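Local coordinates for precorrin-3 methylase (PDB 3NUT) that transfers a methyl group from S-adenosyl-L-methionine to a precorrin intermediate on the pathway to cobalamin (vitamin B12), at the interface of chains A and B. Sequence-based numbering; all coordinates share one arbitrary frame. Chains: chain A/B, Precorrin-3 methylase.

Contact 1: the interface of chains A and B. Residues chain A 138, 140, 154-155, 158-159; chain B 158, 162, 164.
A:Arg155 reaches across to B:Gly162 and B:Phe164 with two different parts of its side chain. Its NE gives a short hydrogen bond to the carbonyl oxygen O of B:Gly162, 2.5 Å long. The acceptor lies close to the guanidinium plane, but the bond is bent, with 127° at the hydrogen. The methylene CD just before NE sits over one face of the B:Phe164 ring, 3.6 Å from its centroid. A bend at chi2 (-88°) lets the chain serve the ring and the carbonyl together. The rim of B:Phe164 meets other atoms. A:Ile140 CG1 lies at the ring edge, in its plane, 3.7 Å from CE1 of B:Phe164. A:Cys138 CB is 3.8 Å from the same CE1 of B:Phe164. The backbone O of A:Arg155 also lies at the ring edge. The phenyl group is thus pinned from a face and from its rim.

A:His158 and B:His158 meet across the two-fold axis. Their side chains cross at about a right angle. ND1 of each shares a hydrogen bond of 3.2 Å with ND1 of the other, so one must donate and one accept. One face of the A:His158 ring is covered toward its rim by N of B:Gly162. Helix 149-161 carries A:Arg155 and A:His158; strand 137-141 brings A:Cys138 and A:Ile140 to the rim of the phenyl ring. The patch joins these elements to the partner and probably helps hold the dimer together.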
# COMPACT_ATOMS: atom_id res chain seq x y z
N CYS A 138 7.97 4.47 3.58
CA CYS A 138 7.17 5.60 3.11
C CYS A 138 7.06 5.63 1.59
O CYS A 138 7.89 5.05 0.89
CB CYS A 138 7.75 6.91 3.63
SG CYS A 138 9.38 7.23 2.98
N ILE A 140 6.76 8.12 -1.79
CA ILE A 140 7.14 9.48 -2.14
C ILE A 140 7.02 9.71 -3.64
O ILE A 140 7.56 8.95 -4.46
CB ILE A 140 8.59 9.83 -1.65
CG1 ILE A 140 8.68 9.80 -0.11
CG2 ILE A 140 9.02 11.20 -2.16
CD1 ILE A 140 10.13 9.88 0.47
N LYS A 154 12.93 18.13 1.98
CA LYS A 154 12.56 17.95 3.39
C LYS A 154 12.03 16.52 3.64
O LYS A 154 12.29 15.92 4.69
CB LYS A 154 11.55 19.02 3.82
CG LYS A 154 10.91 18.81 5.22
CD LYS A 154 9.86 19.87 5.56
CE LYS A 154 8.55 19.65 4.79
NZ LYS A 154 7.45 20.58 5.26
N ARG A 155 11.31 15.97 2.65
CA ARG A 155 10.74 14.64 2.77
C ARG A 155 11.85 13.60 2.67
O ARG A 155 11.92 12.70 3.50
CB ARG A 155 9.65 14.38 1.72
CG ARG A 155 8.38 15.22 1.87
CD ARG A 155 7.35 14.56 2.79
NE ARG A 155 6.23 15.43 3.17
CZ ARG A 155 5.33 15.93 2.32
NH1 ARG A 155 5.43 15.67 1.01
NH2 ARG A 155 4.32 16.70 2.78
N HIS A 158 14.25 13.48 5.88
CA HIS A 158 13.60 12.90 7.04
C HIS A 158 13.30 11.39 6.96
O HIS A 158 13.28 10.69 7.98
CB HIS A 158 12.36 13.69 7.40
CG HIS A 158 12.68 14.98 8.05
ND1 HIS A 158 13.04 15.07 9.38
CD2 HIS A 158 12.73 16.24 7.56
CE1 HIS A 158 13.29 16.33 9.68
NE2 HIS A 158 13.11 17.06 8.60
N ALA A 159 13.09 10.88 5.75
CA ALA A 159 12.83 9.46 5.56
C ALA A 159 14.18 8.76 5.75
O ALA A 159 14.28 7.73 6.41
CB ALA A 159 12.25 9.20 4.16
N HIS B 158 10.69 12.04 12.69
CA HIS B 158 11.15 12.34 11.33
C HIS B 158 10.03 12.34 10.28
O HIS B 158 10.15 12.97 9.22
CB HIS B 158 12.30 11.40 10.95
CG HIS B 158 13.60 11.75 11.60
ND1 HIS B 158 14.33 12.86 11.23
CD2 HIS B 158 14.28 11.16 12.61
CE1 HIS B 158 15.41 12.94 11.99
NE2 HIS B 158 15.40 11.91 12.83
N GLY B 162 9.13 15.81 8.61
CA GLY B 162 9.05 15.66 7.15
C GLY B 162 7.64 15.83 6.58
O GLY B 162 7.43 15.71 5.36
N PHE B 164 4.83 13.94 6.72
CA PHE B 164 4.33 12.76 6.04
C PHE B 164 2.98 12.49 6.61
O PHE B 164 2.74 12.78 7.77
CB PHE B 164 5.25 11.57 6.34
CG PHE B 164 6.38 11.45 5.40
CD1 PHE B 164 6.22 10.78 4.19
CD2 PHE B 164 7.63 12.02 5.70
CE1 PHE B 164 7.31 10.64 3.27
CE2 PHE B 164 8.70 11.91 4.80
CZ PHE B 164 8.55 11.23 3.58

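Contact 2: the interface of chains A and B. Residues chain A 20, 22-24; chain B 25-27.
B:Glu27 meets A:Asp22 through its backbone and A:Arg20 through its carboxylate. Its amide N gives a hydrogen bond of 2.8 Å to the backbone O of A:Asp22. B:Glu27 stands in the first turn of helix 26-34, so a carbonyl of the partner chain receives an N-H from the helix start.

The side chain of B:Glu27 leaves with CG anti to the backbone N (chi1 -176°) and runs extended beyond it. This carries the carboxylate to the guanidinium of A:Arg20. OE1 of B:Glu27 forms a salt bridge with NH1 of A:Arg20 at 2.7 Å. The N-H does not point at this oxygen, so the pairing is ionic in character. The two side chains cross at about a right angle, their flat groups turned 38° apart. Water 1 adds a second link, 3.2 Å from NH2 of A:Arg20 and 2.9 Å from OE2 of B:Glu27.

A:Asp22 positions the arginine. Its OD1 takes a nearly straight bond from NH1 of A:Arg20 through the syn lone pair, 2.8 Å long and almost in the guanidinium plane. The same NH1 therefore stands between two carboxylates, and its charge probably offsets their mutual repulsion. A leucine in place of A:Arg20 would probably leave the carboxylates of A:Asp22 and B:Glu27 near each other without the cation that both now contact.

A:Leu23 lies alongside B:Glu27, pointing the same way, with CD2 3.8 Å from CD of the glutamate. The B:Pro26 ring packs against the backbone carbonyls of A:Asp22 and A:Val24, its CG 3.5 Å from O of A:Val24. The site ties the 3-10 helix 21-23 of one chain to the start of helix 26-34 of the other, and probably helps fix the register of the dimer.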
# COMPACT_ATOMS: atom_id res chain seq x y z
N ARG A 20 -1.53 -6.38 -14.55
CA ARG A 20 -2.11 -7.70 -14.79
C ARG A 20 -3.60 -7.72 -14.39
O ARG A 20 -3.99 -7.21 -13.34
CB ARG A 20 -1.33 -8.83 -14.09
CG ARG A 20 -1.01 -10.00 -15.08
CD ARG A 20 -0.46 -11.26 -14.42
NE ARG A 20 0.74 -10.97 -13.65
CZ ARG A 20 0.81 -10.91 -12.33
NH1 ARG A 20 -0.27 -11.12 -11.57
NH2 ARG A 20 1.98 -10.64 -11.77
N ASP A 22 -5.41 -10.16 -13.54
CA ASP A 22 -5.72 -10.99 -12.38
C ASP A 22 -5.38 -10.32 -11.04
O ASP A 22 -5.40 -10.97 -10.00
CB ASP A 22 -5.15 -12.42 -12.50
CG ASP A 22 -3.62 -12.48 -12.36
OD1 ASP A 22 -2.95 -11.42 -12.38
OD2 ASP A 22 -3.10 -13.62 -12.22
N LEU A 23 -5.12 -9.02 -11.06
CA LEU A 23 -4.93 -8.30 -9.81
C LEU A 23 -6.05 -7.25 -9.56
O LEU A 23 -6.03 -6.52 -8.54
CB LEU A 23 -3.53 -7.65 -9.77
CG LEU A 23 -2.26 -8.53 -9.88
CD1 LEU A 23 -1.04 -7.64 -10.13
CD2 LEU A 23 -2.01 -9.41 -8.65
N VAL A 24 -7.02 -7.17 -10.47
CA VAL A 24 -8.16 -6.27 -10.29
C VAL A 24 -9.07 -6.95 -9.29
O VAL A 24 -9.35 -8.15 -9.43
CB VAL A 24 -8.91 -6.00 -11.59
CG1 VAL A 24 -9.99 -4.98 -11.36
CG2 VAL A 24 -7.95 -5.50 -12.69
N THR B 25 -7.47 -10.74 -4.58
CA THR B 25 -7.19 -10.74 -6.01
C THR B 25 -7.49 -12.13 -6.61
O THR B 25 -7.43 -13.14 -5.89
CB THR B 25 -5.72 -10.41 -6.32
OG1 THR B 25 -4.89 -11.46 -5.81
CG2 THR B 25 -5.34 -9.08 -5.72
N PRO B 26 -7.87 -12.17 -7.91
CA PRO B 26 -8.04 -13.45 -8.62
C PRO B 26 -6.70 -14.21 -8.63
O PRO B 26 -6.69 -15.43 -8.51
CB PRO B 26 -8.46 -13.03 -10.04
CG PRO B 26 -9.05 -11.66 -9.85
CD PRO B 26 -8.14 -11.03 -8.81
N GLU B 27 -5.59 -13.49 -8.69
CA GLU B 27 -4.26 -14.14 -8.51
C GLU B 27 -4.24 -15.00 -7.26
O GLU B 27 -3.86 -16.17 -7.31
CB GLU B 27 -3.10 -13.13 -8.45
CG GLU B 27 -1.73 -13.82 -8.38
CD GLU B 27 -0.55 -12.92 -8.65
OE1 GLU B 27 0.07 -13.08 -9.72
OE2 GLU B 27 -0.23 -12.05 -7.81
O HOH W 1 1.77 -10.18 -8.63

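The C-alpha centres of contact 1 and contact 2 lie about 31 Å apart, and the two share no residue or secondary-structure element. Contact 2 uses the N-terminal region, close in sequence to Pro18 of the S-adenosyl-L-homocysteine site. Contact 1 uses the middle of the chain. Contact 1 combines packing round a phenyl ring with hydrogen bonds; contact 2 depends more on charge. Contact 2 recurs with the chains exchanged, as does contact 1 apart from its histidine pair, which maps onto itself. Holding the two copies at well-separated places should resist rocking. This fits the dimers usual in tetrapyrrole methylases, though the structure alone does not prove the state in solution.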